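Local coordinates for 7,8-dihydro-6-hydroxymethylpterin pyrophosphokinase-dihydropteroate synthase (PDB 6JWS), which probably makes the diphosphate of 6-hydroxymethyl-7,8-dihydropterin using ATP and then couples it to 4-aminobenzoate, yielding 7,8-dihydropteroate for folate synthesis, at residues T51-E56 with D598-F603; N371-Y376 with I382-E387; K582-S587 with I612-N617; I685-H688 with E692-S695. The protein carries 1 engineered substitution. One frame throughout, in Å; residues are numbered along the deposited sequence.

Contact 1: residues T51-E56 with D598-F603; sequences TSYLYE and DEYPLF. With PT1 (pteroic acid), chain I.
Tyr53, the residue that reaches across to Tyr600 and Pro601, has its carbonyl held by its neighbour: Ser52 OG donates to Tyr53 O at 2.6 Å, tilted 22° from the carbonyl plane. The same hydroxyl is also hydrogen-bonded to Thr167 N, so two backbone groups on neighbouring strands share one serine. With CG anti to its own carbonyl carbon (chi1 -71°), the Tyr53 ring extends across so that its OH end does most of the touching. Tyr53 OH lies near the plane of the Tyr600 ring, at its edge, 3.3 Å from Tyr600 CD1, and the two side chains run at about a right angle. Pro601 approaches Tyr53 from the opposite direction, its CD 3.7 Å from Tyr53 OH and 4.0 Å from Tyr53 CE1. The polar ends of the loop look to other partners: Tyr600 OH is hydrogen-bonded to Glu556, and Glu599 forms a salt bridge with Arg374. At the end of the loop, where a barrel strand begins, Phe603 CE1 comes within 3.4 Å of N11 of pteroic acid. Tyr53 belongs to the kinase sheet and the 598-603 loop to the synthase barrel, so the two domains meet here by van der Waals contact, the phenol end of Tyr53, oxygen included, resting on Tyr600 and Pro601 carbon, with the Arg374-Glu599 salt bridge alongside.

Contact 2: residues N371-Y376 with I382-E387; sequences NNKRIY and ISYLKE
Two tyrosine rings organise this hairpin, each with a partner over its face. Ser383 CB sits over one face of the Tyr376 ring, 3.6 Å from the centroid and 20° off the normal, a CH-pi contact; Tyr384 O and Leu385 CA lie at that ring's edge, and Leu385 CD1 packs obliquely on Tyr376 CD1. The Tyr384 ring is sandwiched: Lys373 NZ stands 4.7 Å from its centroid, almost on the normal, as a cation-pi partner, while Ile382 CG2 lies over the opposite face, toward the rim. Lys373 gets there on a fully extended chain that holds its amino group over the ring face, where Lys373 NZ also meets the syn lone pair of Glu387 OE2 at 2.7 Å in a salt bridge. Beneath the side chains the antiparallel backbone pairs Tyr376 with Ser383: Tyr376 N donates to Ser383 O at 2.9 Å and Ser383 N to Tyr376 O at 3.1 Å; Ile375 and Tyr384 form the next, non-hydrogen-bonded pair. Leu385 N then donates to Arg374 O at 2.9 Å, and a water joins Arg374 O to Leu385 O as residues 384-387 fold into a type II turn. Ile375 CD1 touches Ile382 CG2 at 3.9 Å. Strand 382-384 is an edge strand of the kinase sheet, strand 372-377 lies between it and strand 46-57, helix 30-44 covers Ile382 with Ala30 and Val31, and Asn372 rests on helix 327-336.

Contact 3: residues K582-S587 with I612-N617; sequences KKHDQS and IAHCMN. With ACT (acetate ion), chain N.
On the rim of the synthase barrel, close to the bound pteroic acid, the first turn of helix 584-592 meets the turn that follows helix 610-613 through a pair of histidines and an aspartate. His584 lays its CB over one face of the His614 ring, 3.6 Å from the centroid and 17° off the normal, with the nearest atom, His614 CG, at 3.5 Å. The contact is therefore CH-pi; the two imidazoles themselves meet obliquely, neither stacked nor edge-on. His614 swings out with CG anti to its backbone N (chi1 171°), which carries the ring across to the helix. There His614 NE2 donates to Asp585 OD1 at 3.2 Å. The bond is imperfect: the nitrogen comes from above the carboxylate plane, and the oxygen lies slightly off the ring plane. As a negative charge beside the ring, Asp585 may well raise the basicity of His614. On the helix itself, Lys583 is the N-cap, and Gln586 three residues on takes its N-H, from Lys583 N to Gln586 OE1 at 2.8 Å, one half of a capping box. Gln586 NE2 holds an acetate ion, probably from the crystallisation liquor, as well as Thr542 O. Lys702 of the second subunit packs on Asp585, placing the contact beside the dimer interface. Joining a helix start to a loop in this way fits the end of a TIM barrel at the C-termini of its strands, where helices begin and loops gather around the active site.

Contact 4: residues I685-H688 with E692-S695; sequences IRVH and ETKS. With MG (magnesium ion), chain O; PT1 (pteroic acid), chain I.
Ile685 and Thr693 are brought together by their torsions: Ile685 turns CG1 into the position between backbone N and carbonyl carbon (chi1 58°) and extends beyond it, so CD1 leads outward to the helix, while Thr693 places CG2 anti to its backbone N and lets it face the strand. The two methyls meet tip to tip, Ile685 CD1 to Thr693 CG2 at 3.5 Å, closer than carbon usually packs. Two residues along the strand, Val687 CG2 touches Thr693 OG1 at 3.8 Å, again end on. That hydroxyl is hydrogen-bonded to Asp689 O, four residues earlier, just ahead of the helix, so a polar atom facing a valine is satisfied by the chain. Strand 684-687 and helix 690-704 form the last beta-alpha unit of the TIM barrel, the strand lying between 390-396 and 603-604; Ile391 and Leu671 fill in around Thr693. On the strand's other side Arg686 reaches into the barrel on an extended chain and spreads its guanidinium over the pterin, with pteroic acid N8 3.3 Å above the centre of the group; a salt bridge from NE to Asp430 helps fix the group's orientation. At the helix start, Glu692 binds magnesium through OE2 at 2.2 Å. Asp689 OD1, Met648 O and two waters make up the rest of the site, and Cys668 of the second subunit packs against Glu692.

Contacts 1 and 2 share the kinase sheet, since strands 46-57 and 372-377 are neighbours; their segments touch through Glu599 with Arg374 and Glu56 with Tyr384, and contact 2 is nested inside the long loop that contact 1 closes. Both are only partly buried, but contact 2 has the regular backbone pairing and contact 1 lacks it. Contacts 3 and 4 belong to the synthase barrel and both reach the second subunit: contact 3 is a polar surface meeting, whereas contact 4 is buried, its strand-helix touch mostly methyl packing, with the magnesium ligand Glu692 beside it. Contacts 1 and 4 meet where Phe603 packs on Arg686, and both touch the pteroic acid, each from its own strand.

Contact 1: residues T51-E56 with D598-F603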
# COMPACT_ATOMS: atom_id res chain seq x y z
N THR B 51 -2.02 -32.98 -9.40
CA THR B 51 -2.73 -32.03 -10.23
C THR B 51 -1.96 -30.72 -10.20
O THR B 51 -1.20 -30.48 -9.27
CB THR B 51 -4.16 -31.75 -9.73
OG1 THR B 51 -4.19 -31.53 -8.31
CG2 THR B 51 -5.17 -32.82 -10.10
N SER B 52 -2.14 -29.89 -11.22
CA SER B 52 -1.60 -28.54 -11.25
C SER B 52 -2.72 -27.61 -10.79
O SER B 52 -3.83 -28.07 -10.56
CB SER B 52 -1.19 -28.21 -12.66
OG SER B 52 -2.33 -28.03 -13.50
N TYR B 53 -2.42 -26.30 -10.69
CA TYR B 53 -3.49 -25.32 -10.65
C TYR B 53 -4.30 -25.40 -11.95
O TYR B 53 -3.88 -25.96 -12.95
CB TYR B 53 -2.95 -23.91 -10.35
CG TYR B 53 -2.49 -23.77 -8.92
CD1 TYR B 53 -3.41 -23.59 -7.89
CD2 TYR B 53 -1.14 -23.90 -8.59
CE1 TYR B 53 -2.99 -23.53 -6.57
CE2 TYR B 53 -0.71 -23.85 -7.27
CZ TYR B 53 -1.65 -23.65 -6.26
OH TYR B 53 -1.25 -23.65 -4.94
N LEU B 54 -5.46 -24.77 -11.91
CA LEU B 54 -6.23 -24.43 -13.08
C LEU B 54 -5.66 -23.12 -13.63
O LEU B 54 -5.24 -22.27 -12.85
CB LEU B 54 -7.65 -24.20 -12.58
CG LEU B 54 -8.72 -24.93 -13.36
CD1 LEU B 54 -10.01 -25.03 -12.54
CD2 LEU B 54 -8.97 -24.19 -14.67
N TYR B 55 -5.68 -22.95 -14.96
CA TYR B 55 -5.13 -21.75 -15.57
C TYR B 55 -6.02 -21.24 -16.70
O TYR B 55 -6.53 -22.03 -17.49
CB TYR B 55 -3.72 -21.99 -16.11
CG TYR B 55 -2.68 -22.21 -15.04
CD1 TYR B 55 -2.02 -21.13 -14.46
CD2 TYR B 55 -2.38 -23.49 -14.60
CE1 TYR B 55 -1.06 -21.34 -13.48
CE2 TYR B 55 -1.41 -23.70 -13.64
CZ TYR B 55 -0.76 -22.62 -13.07
OH TYR B 55 0.18 -22.85 -12.10
N GLU B 56 -6.17 -19.92 -16.77
CA GLU B 56 -6.78 -19.31 -17.93
C GLU B 56 -5.67 -18.81 -18.85
O GLU B 56 -4.84 -17.99 -18.47
CB GLU B 56 -7.69 -18.17 -17.52
CG GLU B 56 -8.08 -17.28 -18.69
CD GLU B 56 -8.98 -16.19 -18.19
OE1 GLU B 56 -10.16 -16.49 -17.89
OE2 GLU B 56 -8.49 -15.05 -18.02
N ASP B 598 2.75 -15.74 -2.36
CA ASP B 598 2.32 -15.03 -3.56
C ASP B 598 1.85 -16.01 -4.64
O ASP B 598 1.10 -15.62 -5.52
CB ASP B 598 3.42 -14.12 -4.14
CG ASP B 598 3.55 -12.77 -3.44
OD1 ASP B 598 2.69 -12.45 -2.57
OD2 ASP B 598 4.52 -12.05 -3.75
N GLU B 599 2.29 -17.27 -4.57
CA GLU B 599 1.90 -18.29 -5.53
C GLU B 599 0.70 -19.10 -5.05
O GLU B 599 0.26 -19.98 -5.79
CB GLU B 599 3.02 -19.33 -5.67
CG GLU B 599 4.36 -18.73 -6.03
CD GLU B 599 4.39 -18.23 -7.46
OE1 GLU B 599 4.33 -19.07 -8.39
OE2 GLU B 599 4.46 -16.99 -7.63
N TYR B 600 0.21 -18.85 -3.83
CA TYR B 600 -0.74 -19.77 -3.22
C TYR B 600 -2.03 -19.06 -2.86
O TYR B 600 -2.00 -17.89 -2.48
CB TYR B 600 -0.16 -20.35 -1.93
CG TYR B 600 1.03 -21.26 -2.12
CD1 TYR B 600 0.90 -22.49 -2.74
CD2 TYR B 600 2.26 -20.95 -1.58
CE1 TYR B 600 1.99 -23.33 -2.87
CE2 TYR B 600 3.36 -21.78 -1.70
CZ TYR B 600 3.23 -22.97 -2.37
OH TYR B 600 4.31 -23.81 -2.50
N PRO B 601 -3.19 -19.76 -2.85
CA PRO B 601 -4.42 -19.17 -2.34
C PRO B 601 -4.22 -19.03 -0.83
O PRO B 601 -3.83 -19.98 -0.16
CB PRO B 601 -5.51 -20.20 -2.67
CG PRO B 601 -4.86 -21.17 -3.66
CD PRO B 601 -3.38 -21.15 -3.32
N LEU B 602 -4.40 -17.81 -0.33
CA LEU B 602 -4.07 -17.49 1.04
C LEU B 602 -5.33 -17.00 1.77
O LEU B 602 -6.02 -16.09 1.31
CB LEU B 602 -2.97 -16.42 1.05
CG LEU B 602 -2.53 -15.93 2.43
CD1 LEU B 602 -1.82 -17.03 3.23
CD2 LEU B 602 -1.63 -14.70 2.31
N PHE B 603 -5.58 -17.62 2.93
CA PHE B 603 -6.70 -17.39 3.82
C PHE B 603 -6.10 -17.03 5.18
O PHE B 603 -5.29 -17.78 5.70
CB PHE B 603 -7.49 -18.72 3.87
CG PHE B 603 -8.71 -18.75 4.76
CD1 PHE B 603 -8.59 -18.59 6.14
CD2 PHE B 603 -9.97 -18.99 4.23
CE1 PHE B 603 -9.71 -18.62 6.96
CE2 PHE B 603 -11.09 -19.01 5.05
CZ PHE B 603 -10.96 -18.83 6.42
C2 PT1 I . -7.94 -18.74 11.90
C3 PT1 I . -8.94 -19.10 12.91
C5 PT1 I . -9.88 -20.17 12.54
N6 PT1 I . -9.02 -18.51 14.13
C7 PT1 I . -8.79 -20.38 10.42
N9 PT1 I . -9.76 -20.75 11.31
C10 PT1 I . -9.95 -18.93 15.02
N11 PT1 I . -8.69 -21.00 9.19
C12 PT1 I . -10.83 -19.96 14.68
C21 PT1 I . -5.66 -14.82 19.81
O22 PT1 I . -6.19 -13.78 20.29
O1 PT1 I . -7.05 -17.77 12.17
N4 PT1 I . -7.92 -19.38 10.71
N8 PT1 I . -10.78 -20.54 13.46
C13 PT1 I . -10.00 -18.29 16.38
N14 PT1 I . -8.80 -18.73 17.14
C15 PT1 I . -8.04 -17.82 17.79
C16 PT1 I . -6.65 -18.03 17.94
C17 PT1 I . -8.67 -16.65 18.31
C18 PT1 I . -5.88 -17.05 18.60
C19 PT1 I . -7.89 -15.68 19.00
C20 PT1 I . -6.49 -15.87 19.12
O23 PT1 I . -4.43 -14.98 19.91

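Contact 2: residues N371-Y376 with I382-E387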
# COMPACT_ATOMS: atom_id res chain seq x y z
N ASN B 371 -1.14 -12.74 -19.06
CA ASN B 371 -2.37 -13.28 -19.64
C ASN B 371 -2.42 -14.80 -19.46
O ASN B 371 -3.06 -15.49 -20.25
CB ASN B 371 -2.51 -12.92 -21.11
CG ASN B 371 -2.73 -11.44 -21.36
OD1 ASN B 371 -3.32 -10.73 -20.53
ND2 ASN B 371 -2.26 -10.96 -22.49
N ASN B 372 -1.74 -15.32 -18.45
CA ASN B 372 -1.82 -16.75 -18.16
C ASN B 372 -2.05 -16.88 -16.66
O ASN B 372 -1.09 -16.94 -15.89
CB ASN B 372 -0.59 -17.50 -18.68
CG ASN B 372 -0.53 -17.51 -20.20
OD1 ASN B 372 -1.32 -18.20 -20.84
ND2 ASN B 372 0.38 -16.74 -20.77
N LYS B 373 -3.32 -16.87 -16.26
CA LYS B 373 -3.72 -16.59 -14.89
C LYS B 373 -3.95 -17.88 -14.12
O LYS B 373 -4.73 -18.75 -14.55
CB LYS B 373 -4.99 -15.74 -14.88
CG LYS B 373 -4.83 -14.34 -15.46
CD LYS B 373 -6.03 -13.47 -15.14
CE LYS B 373 -5.98 -12.07 -15.73
NZ LYS B 373 -7.23 -11.34 -15.42
N ARG B 374 -3.30 -17.97 -12.95
CA ARG B 374 -3.55 -19.01 -11.97
C ARG B 374 -4.96 -18.86 -11.38
O ARG B 374 -5.38 -17.77 -10.97
CB ARG B 374 -2.42 -19.01 -10.93
CG ARG B 374 -2.53 -20.13 -9.89
CD ARG B 374 -1.27 -20.98 -9.92
NE ARG B 374 -0.21 -20.33 -9.22
CZ ARG B 374 1.07 -20.38 -9.54
NH1 ARG B 374 1.49 -21.07 -10.59
NH2 ARG B 374 1.92 -19.71 -8.80
N ILE B 375 -5.69 -19.98 -11.31
CA ILE B 375 -7.04 -19.99 -10.79
C ILE B 375 -7.11 -20.87 -9.54
O ILE B 375 -6.50 -21.94 -9.51
CB ILE B 375 -7.99 -20.51 -11.89
CG1 ILE B 375 -8.22 -19.46 -12.98
CG2 ILE B 375 -9.30 -21.01 -11.29
CD1 ILE B 375 -8.82 -20.04 -14.26
N TYR B 376 -7.92 -20.46 -8.55
CA TYR B 376 -8.30 -21.36 -7.46
C TYR B 376 -9.83 -21.48 -7.42
O TYR B 376 -10.51 -20.63 -7.99
CB TYR B 376 -7.70 -20.91 -6.12
CG TYR B 376 -8.33 -19.67 -5.54
CD1 TYR B 376 -7.94 -18.42 -6.00
CD2 TYR B 376 -9.30 -19.72 -4.55
CE1 TYR B 376 -8.47 -17.25 -5.47
CE2 TYR B 376 -9.86 -18.55 -4.02
CZ TYR B 376 -9.44 -17.31 -4.48
OH TYR B 376 -9.94 -16.13 -4.02
N ILE B 382 -14.68 -20.18 -10.98
CA ILE B 382 -13.33 -19.64 -11.16
C ILE B 382 -13.10 -18.41 -10.27
O ILE B 382 -13.90 -17.48 -10.29
CB ILE B 382 -13.17 -19.29 -12.65
CG1 ILE B 382 -13.03 -20.53 -13.52
CG2 ILE B 382 -12.05 -18.29 -12.91
CD1 ILE B 382 -13.15 -20.20 -15.00
N SER B 383 -12.00 -18.42 -9.52
CA SER B 383 -11.46 -17.22 -8.88
C SER B 383 -10.03 -17.05 -9.39
O SER B 383 -9.27 -18.01 -9.42
CB SER B 383 -11.44 -17.33 -7.35
OG SER B 383 -12.75 -17.34 -6.78
N TYR B 384 -9.69 -15.84 -9.81
CA TYR B 384 -8.32 -15.59 -10.24
C TYR B 384 -7.47 -15.32 -9.01
O TYR B 384 -7.77 -14.40 -8.25
CB TYR B 384 -8.26 -14.39 -11.19
CG TYR B 384 -9.04 -14.61 -12.46
CD1 TYR B 384 -8.58 -15.47 -13.44
CD2 TYR B 384 -10.28 -14.02 -12.64
CE1 TYR B 384 -9.32 -15.73 -14.57
CE2 TYR B 384 -11.03 -14.24 -13.79
CZ TYR B 384 -10.54 -15.10 -14.75
OH TYR B 384 -11.25 -15.31 -15.89
N LEU B 385 -6.41 -16.13 -8.84
CA LEU B 385 -5.54 -15.97 -7.69
C LEU B 385 -5.05 -14.52 -7.65
O LEU B 385 -4.58 -13.99 -8.66
CB LEU B 385 -4.35 -16.93 -7.79
CG LEU B 385 -3.54 -17.03 -6.49
CD1 LEU B 385 -4.41 -17.59 -5.37
CD2 LEU B 385 -2.31 -17.89 -6.67
N LYS B 386 -5.17 -13.89 -6.48
CA LYS B 386 -4.58 -12.58 -6.20
C LYS B 386 -5.41 -11.43 -6.79
O LYS B 386 -4.98 -10.29 -6.70
CB LYS B 386 -3.08 -12.45 -6.54
CG LYS B 386 -2.09 -13.40 -5.86
CD LYS B 386 -2.41 -13.75 -4.41
CE LYS B 386 -1.60 -14.90 -3.85
NZ LYS B 386 -2.02 -15.22 -2.45
N GLU B 387 -6.59 -11.71 -7.36
CA GLU B 387 -7.38 -10.64 -7.97
C GLU B 387 -8.48 -10.07 -7.08
O GLU B 387 -9.08 -9.05 -7.42
CB GLU B 387 -7.96 -11.07 -9.31
CG GLU B 387 -6.92 -11.04 -10.41
CD GLU B 387 -7.48 -11.13 -11.83
OE1 GLU B 387 -8.73 -10.91 -12.02
OE2 GLU B 387 -6.67 -11.44 -12.74
O HOH W 1 -4.46 -15.06 -11.26
O HOH W 2 -12.56 -14.87 -5.51

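Contact 3: residues K582-S587 with I612-N617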
# COMPACT_ATOMS: atom_id res chain seq x y z
N LYS B 582 1.91 -18.59 18.29
CA LYS B 582 2.82 -17.52 17.89
C LYS B 582 2.75 -16.41 18.94
O LYS B 582 1.67 -16.01 19.34
CB LYS B 582 2.48 -16.97 16.50
CG LYS B 582 2.80 -17.89 15.32
CD LYS B 582 1.59 -18.65 14.83
CE LYS B 582 1.95 -19.83 13.93
NZ LYS B 582 0.74 -20.60 13.57
N LYS B 583 3.92 -15.91 19.39
CA LYS B 583 3.97 -14.65 20.13
C LYS B 583 3.49 -13.53 19.21
O LYS B 583 3.48 -13.68 17.98
CB LYS B 583 5.39 -14.38 20.66
CG LYS B 583 5.94 -15.41 21.66
CD LYS B 583 5.47 -15.17 23.08
CE LYS B 583 6.01 -16.14 24.12
NZ LYS B 583 4.99 -17.14 24.53
N HIS B 584 3.07 -12.42 19.82
CA HIS B 584 2.54 -11.26 19.11
C HIS B 584 3.51 -10.78 18.03
O HIS B 584 3.09 -10.58 16.90
CB HIS B 584 2.06 -10.18 20.09
CG HIS B 584 1.03 -10.71 21.03
ND1 HIS B 584 0.16 -11.75 20.66
CD2 HIS B 584 0.71 -10.39 22.30
CE1 HIS B 584 -0.65 -12.02 21.68
NE2 HIS B 584 -0.32 -11.20 22.70
N ASP B 585 4.81 -10.68 18.38
CA ASP B 585 5.85 -10.30 17.42
C ASP B 585 5.96 -11.31 16.27
O ASP B 585 6.36 -10.93 15.17
CB ASP B 585 7.19 -10.01 18.09
CG ASP B 585 7.20 -8.70 18.88
OD1 ASP B 585 6.48 -7.73 18.48
OD2 ASP B 585 7.92 -8.64 19.92
N GLN B 586 5.61 -12.59 16.53
CA GLN B 586 5.70 -13.63 15.51
C GLN B 586 4.52 -13.53 14.57
O GLN B 586 4.68 -13.70 13.37
CB GLN B 586 5.83 -15.03 16.13
CG GLN B 586 7.14 -15.24 16.86
CD GLN B 586 7.21 -16.55 17.63
OE1 GLN B 586 6.26 -16.91 18.34
NE2 GLN B 586 8.34 -17.25 17.52
N SER B 587 3.34 -13.26 15.14
CA SER B 587 2.15 -13.00 14.33
C SER B 587 2.44 -11.85 13.37
O SER B 587 2.20 -11.97 12.17
CB SER B 587 0.94 -12.71 15.21
OG SER B 587 0.46 -13.90 15.81
N ILE B 612 -3.20 -7.76 17.82
CA ILE B 612 -3.57 -6.42 17.37
C ILE B 612 -3.37 -5.40 18.49
O ILE B 612 -2.76 -4.36 18.27
CB ILE B 612 -5.02 -6.37 16.82
CG1 ILE B 612 -5.25 -7.38 15.69
CG2 ILE B 612 -5.33 -4.94 16.40
CD1 ILE B 612 -6.66 -7.38 15.14
N ALA B 613 -3.88 -5.70 19.70
CA ALA B 613 -3.75 -4.83 20.87
C ALA B 613 -2.29 -4.55 21.18
O ALA B 613 -1.97 -3.47 21.65
CB ALA B 613 -4.44 -5.42 22.07
N HIS B 614 -1.41 -5.50 20.87
CA HIS B 614 -0.00 -5.38 21.19
C HIS B 614 0.65 -4.34 20.28
O HIS B 614 1.79 -3.93 20.51
CB HIS B 614 0.63 -6.76 20.99
CG HIS B 614 2.11 -6.84 21.05
ND1 HIS B 614 2.79 -7.11 22.24
CD2 HIS B 614 3.05 -6.77 20.08
CE1 HIS B 614 4.09 -7.18 22.00
NE2 HIS B 614 4.28 -6.95 20.68
N CYS B 615 -0.05 -3.97 19.20
CA CYS B 615 0.44 -2.97 18.26
C CYS B 615 0.19 -1.55 18.77
O CYS B 615 0.84 -0.63 18.29
CB CYS B 615 -0.26 -3.10 16.91
SG CYS B 615 0.16 -4.60 15.99
N MET B 616 -0.76 -1.36 19.70
CA MET B 616 -1.22 -0.05 20.12
C MET B 616 -0.25 0.56 21.14
O MET B 616 0.17 -0.13 22.07
CB MET B 616 -2.57 -0.11 20.83
CG MET B 616 -3.70 -0.77 20.06
SD MET B 616 -3.88 -0.13 18.40
CE MET B 616 -5.13 -1.22 17.72
N ASN B 617 0.02 1.86 20.98
CA ASN B 617 0.62 2.68 22.03
C ASN B 617 -0.50 3.21 22.94
O ASN B 617 -0.60 2.70 24.07
CB ASN B 617 1.40 3.86 21.46
CG ASN B 617 2.59 3.45 20.61
OD1 ASN B 617 3.72 3.85 20.88
ND2 ASN B 617 2.35 2.66 19.57
C ACT N . 10.93 -15.64 16.05
O ACT N . 10.88 -16.84 15.77
OXT ACT N . 10.97 -14.73 15.19
CH3 ACT N . 10.94 -15.23 17.54

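Contact 4: residues I685-H688 with E692-S695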
# COMPACT_ATOMS: atom_id res chain seq x y z
N ILE B 685 -10.04 -13.14 3.94
CA ILE B 685 -9.82 -12.71 5.30
C ILE B 685 -11.06 -13.07 6.12
O ILE B 685 -12.21 -12.90 5.68
CB ILE B 685 -9.43 -11.21 5.37
CG1 ILE B 685 -10.51 -10.31 4.74
CG2 ILE B 685 -8.07 -10.96 4.71
CD1 ILE B 685 -10.30 -8.81 4.94
N ARG B 686 -10.81 -13.59 7.33
CA ARG B 686 -11.83 -14.17 8.18
C ARG B 686 -12.10 -13.16 9.28
O ARG B 686 -11.21 -12.89 10.09
CB ARG B 686 -11.29 -15.48 8.78
CG ARG B 686 -12.30 -16.28 9.59
CD ARG B 686 -11.60 -17.48 10.21
NE ARG B 686 -12.51 -18.19 11.09
CZ ARG B 686 -12.65 -17.96 12.39
NH1 ARG B 686 -11.91 -17.06 13.00
NH2 ARG B 686 -13.51 -18.69 13.09
N VAL B 687 -13.30 -12.57 9.28
CA VAL B 687 -13.50 -11.40 10.12
C VAL B 687 -14.84 -11.49 10.87
O VAL B 687 -15.80 -12.11 10.39
CB VAL B 687 -13.38 -10.08 9.31
CG1 VAL B 687 -12.00 -9.92 8.66
CG2 VAL B 687 -14.50 -9.93 8.27
N HIS B 688 -14.88 -10.86 12.06
CA HIS B 688 -16.15 -10.70 12.77
C HIS B 688 -16.93 -9.48 12.25
O HIS B 688 -18.15 -9.44 12.34
CB HIS B 688 -15.92 -10.47 14.26
CG HIS B 688 -15.22 -11.58 14.96
ND1 HIS B 688 -13.84 -11.64 15.04
CD2 HIS B 688 -15.70 -12.66 15.62
CE1 HIS B 688 -13.49 -12.71 15.74
NE2 HIS B 688 -14.62 -13.36 16.09
N GLU B 692 -17.78 -3.31 8.43
CA GLU B 692 -16.63 -2.44 8.57
C GLU B 692 -15.58 -2.80 7.51
O GLU B 692 -15.05 -1.93 6.82
CB GLU B 692 -16.07 -2.57 9.98
CG GLU B 692 -17.04 -2.14 11.07
CD GLU B 692 -17.94 -3.22 11.66
OE1 GLU B 692 -18.54 -4.00 10.89
OE2 GLU B 692 -18.02 -3.29 12.91
N THR B 693 -15.29 -4.10 7.36
CA THR B 693 -14.24 -4.59 6.47
C THR B 693 -14.61 -4.30 5.02
O THR B 693 -13.78 -3.84 4.23
CB THR B 693 -13.98 -6.09 6.73
OG1 THR B 693 -13.66 -6.23 8.12
CG2 THR B 693 -12.87 -6.65 5.88
N LYS B 694 -15.88 -4.57 4.66
CA LYS B 694 -16.36 -4.31 3.31
C LYS B 694 -16.26 -2.82 2.96
O LYS B 694 -16.00 -2.49 1.80
CB LYS B 694 -17.82 -4.77 3.18
CG LYS B 694 -18.39 -4.77 1.77
CD LYS B 694 -17.63 -5.69 0.83
CE LYS B 694 -18.36 -6.00 -0.46
NZ LYS B 694 -18.73 -4.77 -1.19
N SER B 695 -16.48 -1.94 3.94
CA SER B 695 -16.44 -0.52 3.69
C SER B 695 -15.02 -0.13 3.30
O SER B 695 -14.83 0.66 2.37
CB SER B 695 -16.91 0.28 4.88
OG SER B 695 -18.25 -0.06 5.21
MG MG O . -18.86 -4.67 14.38
C2 PT1 I . -7.94 -18.74 11.90
C3 PT1 I . -8.94 -19.10 12.91
C5 PT1 I . -9.88 -20.17 12.54
N6 PT1 I . -9.02 -18.51 14.13
C7 PT1 I . -8.79 -20.38 10.42
N9 PT1 I . -9.76 -20.75 11.31
C10 PT1 I . -9.95 -18.93 15.02
N11 PT1 I . -8.69 -21.00 9.19
C12 PT1 I . -10.83 -19.96 14.68
C21 PT1 I . -5.66 -14.82 19.81
O22 PT1 I . -6.19 -13.78 20.29
O1 PT1 I . -7.05 -17.77 12.17
N4 PT1 I . -7.92 -19.38 10.71
N8 PT1 I . -10.78 -20.54 13.46
C13 PT1 I . -10.00 -18.29 16.38
N14 PT1 I . -8.80 -18.73 17.14
C15 PT1 I . -8.04 -17.82 17.79
C16 PT1 I . -6.65 -18.03 17.94
C17 PT1 I . -8.67 -16.65 18.31
C18 PT1 I . -5.88 -17.05 18.60
C19 PT1 I . -7.89 -15.68 19.00
C20 PT1 I . -6.49 -15.87 19.12
O23 PT1 I . -4.43 -14.98 19.91
O HOH W 3 -20.63 -3.06 14.53
O HOH W 4 -19.75 -5.30 12.51